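Local coordinates for protein ornithine decarboxylase (Entamoeba histolytica, PDB 4AIB) that probably decarboxylates L-ornithine to putrescine as a pyridoxal 5'-phosphate-dependent homodimer, in the step that leads into polyamine synthesis, at residues A[49-55]-A[254-259]; A[102-108]-A[126-130]. All blocks are in the same frame, centred on the assembly; numbering follows the deposited sequence.

Both interactions belong to the pyridoxal-binding barrel, with centres about 23 Å apart and nearest atoms about 11 Å apart. Interaction 1 pairs strand 50-55 with strand 253-256, the first and last strands of the parallel barrel, and joins segments nearly 200 residues apart. Interaction 2 is nested inside that long loop: there, residues 102-108, leading into helix 105-114, meet helix 124-133. These helices follow strands 96-98 and 118-121. The two contacts thus join the barrel at different places, one through backbone bonds near the predicted cofactor-binding lysine, the other mainly through a salt-bridge network at the subunit interface that also grips the backbone of Lys-103.

Interaction 1 of 2, residues A[49-55]-A[254-259]; sequences TVRPCFA and FIAEPG
Arg-51 bonds through its N to Phe-254 and through its O to Ala-256, and Cys-53 then takes the carbonyl of Ala-256, which makes a short parallel ladder. Arg-51 N donates to Phe-254 O (3.0 Å), Ala-256 N to Arg-51 O (3.1 Å), and Cys-53 N to Ala-256 O (2.8 Å). Pro-52 has no N-H to offer, but in this register it faces strand 74-77, and its backbone bonds with Gly-74. Beyond the ladder the chains stay together through a CA-H...O contact from Glu-257 CA to Cys-53 O at 3.3 Å.

The side chains sort onto two faces. On one, Val-50 puts CG1 beside the methyl of Ala-256 (CB, 3.8 Å) while its CG2 meets Phe-254 CB; having CG1 anti to the backbone N (chi1 -176°) lets the two branches divide these partners. Further along, Pro-52 CB touches Pro-258 CG at 3.9 Å, and Trp-43 of helix 33-46 packs on Pro-52, Ala-256 and Pro-258, which identifies this as the outer, helix-covered face. On the other face, Cys-53 SG lies against Ile-255 CG2 (3.9 Å), and the extended Arg-51 side chain leads away to a salt bridge with Asp-95. Past the ladder, the edge of the Phe-54 ring presents CE1 to Gly-259 O at 3.6 Å.

Strands 74-77 and 219-221 flank the pair, so this is the junction of first and last strands that closes a TIM barrel. Glu-257, Pro-258 and Gly-259 form the Glu-Pro-Gly sequence at which, in related decarboxylases, the glutamate pairs with the pyridine nitrogen of the cofactor. Strand 50-55 leads directly to Lys-57, the predicted attachment lysine, which carries no cofactor here. The backbone bonding therefore fixes how the C-terminal ends of the two strands lie relative to each other, consistent with a shared part in shaping the cofactor pocket.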
loop_
_atom_site.group_PDB
_atom_site.type_symbol
_atom_site.label_atom_id
_atom_site.label_comp_id
_atom_site.label_asym_id
_atom_site.label_seq_id
_atom_site.Cartn_x
_atom_site.Cartn_y
_atom_site.Cartn_z
ATOM N N THR A 49 27.140 -16.684 -16.571
ATOM C CA THR A 49 26.398 -17.947 -16.668
ATOM C C THR A 49 24.975 -17.873 -16.101
ATOM O O THR A 49 24.180 -18.801 -16.287
ATOM C CB THR A 49 27.161 -19.119 -16.008
ATOM O OG1 THR A 49 27.455 -18.800 -14.643
ATOM C CG2 THR A 49 28.458 -19.412 -16.757
ATOM N N VAL A 50 24.658 -16.774 -15.419
ATOM C CA VAL A 50 23.326 -16.582 -14.840
ATOM C C VAL A 50 22.573 -15.460 -15.557
ATOM O O VAL A 50 22.934 -14.284 -15.448
ATOM C CB VAL A 50 23.385 -16.310 -13.317
ATOM C CG1 VAL A 50 21.982 -16.218 -12.732
ATOM C CG2 VAL A 50 24.178 -17.397 -12.604
ATOM N N ARG A 51 21.529 -15.839 -16.293
ATOM C CA ARG A 51 20.695 -14.886 -17.021
ATOM C C ARG A 51 19.667 -14.245 -16.086
ATOM O O ARG A 51 18.929 -14.956 -15.397
ATOM C CB ARG A 51 19.990 -15.571 -18.197
ATOM C CG ARG A 51 19.180 -14.624 -19.070
ATOM C CD ARG A 51 18.233 -15.370 -19.994
ATOM N NE ARG A 51 17.286 -14.457 -20.634
ATOM C CZ ARG A 51 16.389 -14.812 -21.551
ATOM N NH1 ARG A 51 16.300 -16.073 -21.957
ATOM N NH2 ARG A 51 15.578 -13.898 -22.067
ATOM N N PRO A 52 19.611 -12.899 -16.065
ATOM C CA PRO A 52 18.675 -12.200 -15.185
ATOM C C PRO A 52 17.245 -12.170 -15.726
ATOM O O PRO A 52 17.018 -11.791 -16.877
ATOM C CB PRO A 52 19.255 -10.786 -15.108
ATOM C CG PRO A 52 19.983 -10.604 -16.396
ATOM C CD PRO A 52 20.457 -11.962 -16.832
ATOM N N CYS A 53 16.297 -12.586 -14.893
ATOM C CA CYS A 53 14.881 -12.477 -15.217
ATOM C C CYS A 53 14.243 -11.458 -14.282
ATOM O O CYS A 53 14.061 -11.722 -13.092
ATOM C CB CYS A 53 14.185 -13.836 -15.107
ATOM S SG CYS A 53 14.856 -15.104 -16.207
ATOM N N PHE A 54 13.917 -10.291 -14.831
ATOM C CA PHE A 54 13.417 -9.170 -14.040
ATOM C C PHE A 54 12.063 -9.451 -13.398
ATOM O O PHE A 54 11.117 -9.870 -14.071
ATOM C CB PHE A 54 13.347 -7.895 -14.889
ATOM C CG PHE A 54 12.747 -6.716 -14.169
ATOM C CD1 PHE A 54 13.453 -6.061 -13.163
ATOM C CD2 PHE A 54 11.477 -6.253 -14.504
ATOM C CE1 PHE A 54 12.903 -4.974 -12.502
ATOM C CE2 PHE A 54 10.921 -5.166 -13.846
ATOM C CZ PHE A 54 11.635 -4.525 -12.844
ATOM N N ALA A 55 11.989 -9.212 -12.091
ATOM C CA ALA A 55 10.737 -9.301 -11.351
ATOM C C ALA A 55 9.851 -8.110 -11.703
ATOM O O ALA A 55 10.065 -6.996 -11.217
ATOM C CB ALA A 55 11.002 -9.359 -9.853
ATOM N N PHE A 254 21.153 -21.464 -15.609
ATOM C CA PHE A 254 20.946 -20.687 -14.390
ATOM C C PHE A 254 20.270 -19.345 -14.643
ATOM O O PHE A 254 20.714 -18.557 -15.482
ATOM C CB PHE A 254 22.275 -20.486 -13.653
ATOM C CG PHE A 254 22.969 -21.769 -13.292
ATOM C CD1 PHE A 254 22.639 -22.449 -12.125
ATOM C CD2 PHE A 254 23.952 -22.302 -14.119
ATOM C CE1 PHE A 254 23.271 -23.637 -11.791
ATOM C CE2 PHE A 254 24.591 -23.488 -13.790
ATOM C CZ PHE A 254 24.250 -24.156 -12.624
ATOM N N ILE A 255 19.185 -19.100 -13.915
ATOM C CA ILE A 255 18.485 -17.818 -13.974
ATOM C C ILE A 255 18.370 -17.190 -12.585
ATOM O O ILE A 255 18.500 -17.878 -11.570
ATOM C CB ILE A 255 17.089 -17.929 -14.636
ATOM C CG1 ILE A 255 16.226 -18.995 -13.944
ATOM C CG2 ILE A 255 17.227 -18.201 -16.131
ATOM C CD1 ILE A 255 14.751 -18.914 -14.278
ATOM N N ALA A 256 18.148 -15.877 -12.558
ATOM C CA ALA A 256 17.953 -15.137 -11.315
ATOM C C ALA A 256 16.695 -14.280 -11.407
ATOM O O ALA A 256 16.149 -14.094 -12.495
ATOM C CB ALA A 256 19.168 -14.273 -11.019
ATOM N N GLU A 257 16.244 -13.760 -10.267
ATOM C CA GLU A 257 15.055 -12.904 -10.219
ATOM C C GLU A 257 15.349 -11.519 -9.617
ATOM O O GLU A 257 14.742 -11.141 -8.610
ATOM C CB GLU A 257 13.928 -13.594 -9.436
ATOM C CG GLU A 257 13.397 -14.881 -10.052
ATOM C CD GLU A 257 12.426 -15.619 -9.139
ATOM O OE1 GLU A 257 12.236 -15.186 -7.981
ATOM O OE2 GLU A 257 11.846 -16.637 -9.576
ATOM N N PRO A 258 16.266 -10.745 -10.238
ATOM C CA PRO A 258 16.606 -9.460 -9.635
ATOM C C PRO A 258 15.579 -8.373 -9.958
ATOM O O PRO A 258 15.312 -8.092 -11.129
ATOM C CB PRO A 258 17.970 -9.129 -10.253
ATOM C CG PRO A 258 18.047 -9.923 -11.518
ATOM C CD PRO A 258 16.926 -10.924 -11.545
ATOM N N GLY A 259 15.004 -7.786 -8.913
ATOM C CA GLY A 259 14.008 -6.729 -9.061
ATOM C C GLY A 259 14.547 -5.382 -8.624
ATOM O O GLY A 259 14.687 -4.468 -9.439
#

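Interaction 2 of 2, residues A[102-108]-A[126-130]; sequences FKPYNQL and EVQKI
Lys-129 buries its ammonium group between a backbone carbonyl, a carboxylate and an aromatic ring. Its NZ donates to Lys-103 O at 2.8 Å and stands over the face of Tyr-105, 5.0 Å from the ring centroid and 21° off its normal, a cation-pi contact. One turn back in its own helix, Glu-126 turns OE1 to the same NZ (2.9 Å) in a salt bridge. The lysine reaches this spot by crossing the tyrosine at about a right angle, with CG 3.6 Å from Tyr-105 CE1; a bend at chi3 (-75°) then swings the end toward the carbonyl.

The carboxylate of Glu-126 is shared. While OE1 serves Lys-129, OE2 accepts the backbone N-H of Lys-103 at 2.8 Å in a nearly straight bond (168°), approached from the syn side but well out of the carboxylate plane. Lys-103, bent back at chi3 and chi4, also brings NZ to 3.3 Å from Glu-126 OE2, completing a three-residue salt-bridge network; this second ammonium is hydrogen-bonded as well to Gln-100 O and Thr-119 OG1. Two lysines around one acid probably keep Glu-126 ionised.

In the barrel, residues 102-104 finish the loop that follows strand 96-98, and Pro-104 is the N-cap of helix 105-114, while 126-130 lies in helix 124-133; the two are successive outer helices of the TIM-barrel layer. Apolar groups join them on the side toward strand 118-121: Leu-108 CD2 rests 4.1 Å from Ile-130 CG1 and also touches the Lys-129 chain, and Ile-130 CD1 meets Lys-103 CE at 4.0 Å. On the dimer side, Lys-129 NZ has a further acceptor in His-274 O of the second subunit, and Pro-350 of that subunit packs on Tyr-105.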
loop_
_atom_site.group_PDB
_atom_site.type_symbol
_atom_site.label_atom_id
_atom_site.label_comp_id
_atom_site.label_asym_id
_atom_site.label_seq_id
_atom_site.Cartn_x
_atom_site.Cartn_y
_atom_site.Cartn_z
ATOM N N PHE A 102 1.322 -20.151 -5.084
ATOM C CA PHE A 102 -0.091 -20.515 -5.046
ATOM C C PHE A 102 -0.896 -19.707 -6.062
ATOM O O PHE A 102 -1.205 -18.531 -5.846
ATOM C CB PHE A 102 -0.656 -20.371 -3.629
ATOM C CG PHE A 102 -0.042 -21.318 -2.635
ATOM C CD1 PHE A 102 -0.376 -22.669 -2.642
ATOM C CD2 PHE A 102 0.872 -20.862 -1.690
ATOM C CE1 PHE A 102 0.186 -23.546 -1.727
ATOM C CE2 PHE A 102 1.437 -21.735 -0.772
ATOM C CZ PHE A 102 1.095 -23.078 -0.791
ATOM N N LYS A 103 -1.227 -20.362 -7.170
ATOM C CA LYS A 103 -1.867 -19.715 -8.310
ATOM C C LYS A 103 -3.383 -19.892 -8.287
ATOM O O LYS A 103 -3.873 -20.977 -7.965
ATOM C CB LYS A 103 -1.304 -20.280 -9.618
ATOM C CG LYS A 103 0.196 -20.087 -9.790
ATOM C CD LYS A 103 0.773 -20.986 -10.877
ATOM C CE LYS A 103 1.036 -22.402 -10.383
ATOM N NZ LYS A 103 2.146 -22.465 -9.390
ATOM N N PRO A 104 -4.132 -18.821 -8.620
ATOM C CA PRO A 104 -5.575 -18.945 -8.828
ATOM C C PRO A 104 -5.851 -19.833 -10.036
ATOM O O PRO A 104 -5.103 -19.788 -11.017
ATOM C CB PRO A 104 -6.018 -17.506 -9.113
ATOM C CG PRO A 104 -4.949 -16.649 -8.527
ATOM C CD PRO A 104 -3.683 -17.422 -8.736
ATOM N N TYR A 105 -6.908 -20.638 -9.956
ATOM C CA TYR A 105 -7.223 -21.615 -10.998
ATOM C C TYR A 105 -7.456 -20.968 -12.363
ATOM O O TYR A 105 -6.908 -21.422 -13.367
ATOM C CB TYR A 105 -8.435 -22.463 -10.601
ATOM C CG TYR A 105 -8.270 -23.233 -9.310
ATOM C CD1 TYR A 105 -7.632 -24.470 -9.291
ATOM C CD2 TYR A 105 -8.762 -22.727 -8.106
ATOM C CE1 TYR A 105 -7.484 -25.182 -8.111
ATOM C CE2 TYR A 105 -8.616 -23.430 -6.920
ATOM C CZ TYR A 105 -7.976 -24.656 -6.929
ATOM O OH TYR A 105 -7.826 -25.362 -5.761
ATOM N N ASN A 106 -8.258 -19.903 -12.384
ATOM C CA ASN A 106 -8.562 -19.170 -13.615
ATOM C C ASN A 106 -7.326 -18.583 -14.296
ATOM O O ASN A 106 -7.227 -18.583 -15.526
ATOM C CB ASN A 106 -9.604 -18.075 -13.352
ATOM C CG ASN A 106 -9.236 -17.182 -12.182
ATOM O OD1 ASN A 106 -8.355 -16.330 -12.284
ATOM N ND2 ASN A 106 -9.922 -17.367 -11.062
ATOM N N GLN A 107 -6.386 -18.100 -13.488
ATOM C CA GLN A 107 -5.145 -17.519 -13.995
ATOM C C GLN A 107 -4.187 -18.579 -14.530
ATOM O O GLN A 107 -3.517 -18.358 -15.538
ATOM C CB GLN A 107 -4.463 -16.673 -12.917
ATOM C CG GLN A 107 -5.208 -15.391 -12.579
ATOM C CD GLN A 107 -4.503 -14.550 -11.533
ATOM O OE1 GLN A 107 -3.273 -14.500 -11.479
ATOM N NE2 GLN A 107 -5.284 -13.876 -10.698
ATOM N N LEU A 108 -4.132 -19.727 -13.853
ATOM C CA LEU A 108 -3.280 -20.845 -14.265
ATOM C C LEU A 108 -3.722 -21.424 -15.609
ATOM O O LEU A 108 -2.887 -21.756 -16.454
ATOM C CB LEU A 108 -3.260 -21.935 -13.184
ATOM C CG LEU A 108 -2.450 -23.220 -13.402
ATOM C CD1 LEU A 108 -0.971 -22.938 -13.629
ATOM C CD2 LEU A 108 -2.640 -24.166 -12.226
ATOM N N GLU A 126 -0.415 -27.845 -5.034
ATOM C CA GLU A 126 -0.133 -27.111 -6.269
ATOM C C GLU A 126 0.360 -28.030 -7.387
ATOM O O GLU A 126 0.133 -27.755 -8.566
ATOM C CB GLU A 126 0.878 -25.990 -6.016
ATOM C CG GLU A 126 0.828 -24.848 -7.027
ATOM C CD GLU A 126 -0.314 -23.874 -6.783
ATOM O OE1 GLU A 126 -0.894 -23.878 -5.677
ATOM O OE2 GLU A 126 -0.629 -23.090 -7.702
ATOM N N VAL A 127 1.039 -29.112 -7.005
ATOM C CA VAL A 127 1.437 -30.162 -7.945
ATOM C C VAL A 127 0.181 -30.781 -8.564
ATOM O O VAL A 127 0.105 -30.967 -9.781
ATOM C CB VAL A 127 2.288 -31.258 -7.258
ATOM C CG1 VAL A 127 2.609 -32.390 -8.222
ATOM C CG2 VAL A 127 3.576 -30.674 -6.703
ATOM N N GLN A 128 -0.798 -31.078 -7.710
ATOM C CA GLN A 128 -2.078 -31.649 -8.128
ATOM C C GLN A 128 -2.916 -30.643 -8.916
ATOM O O GLN A 128 -3.608 -31.015 -9.866
ATOM C CB GLN A 128 -2.862 -32.147 -6.910
ATOM C CG GLN A 128 -2.195 -33.291 -6.161
ATOM C CD GLN A 128 -2.818 -33.562 -4.803
ATOM O OE1 GLN A 128 -3.498 -32.709 -4.232
ATOM N NE2 GLN A 128 -2.578 -34.756 -4.275
ATOM N N LYS A 129 -2.844 -29.376 -8.507
ATOM C CA LYS A 129 -3.538 -28.276 -9.180
ATOM C C LYS A 129 -3.057 -28.136 -10.622
ATOM O O LYS A 129 -3.859 -27.944 -11.538
ATOM C CB LYS A 129 -3.308 -26.966 -8.418
ATOM C CG LYS A 129 -4.050 -25.759 -8.979
ATOM C CD LYS A 129 -3.602 -24.458 -8.325
ATOM C CE LYS A 129 -4.149 -24.305 -6.913
ATOM N NZ LYS A 129 -3.603 -23.098 -6.234
ATOM N N ILE A 130 -1.744 -28.237 -10.806
ATOM C CA ILE A 130 -1.130 -28.166 -12.129
ATOM C C ILE A 130 -1.462 -29.417 -12.943
ATOM O O ILE A 130 -1.791 -29.321 -14.125
ATOM C CB ILE A 130 0.396 -27.929 -12.025
ATOM C CG1 ILE A 130 0.665 -26.469 -11.642
ATOM C CG2 ILE A 130 1.105 -28.268 -13.331
ATOM C CD1 ILE A 130 2.046 -26.217 -11.081
#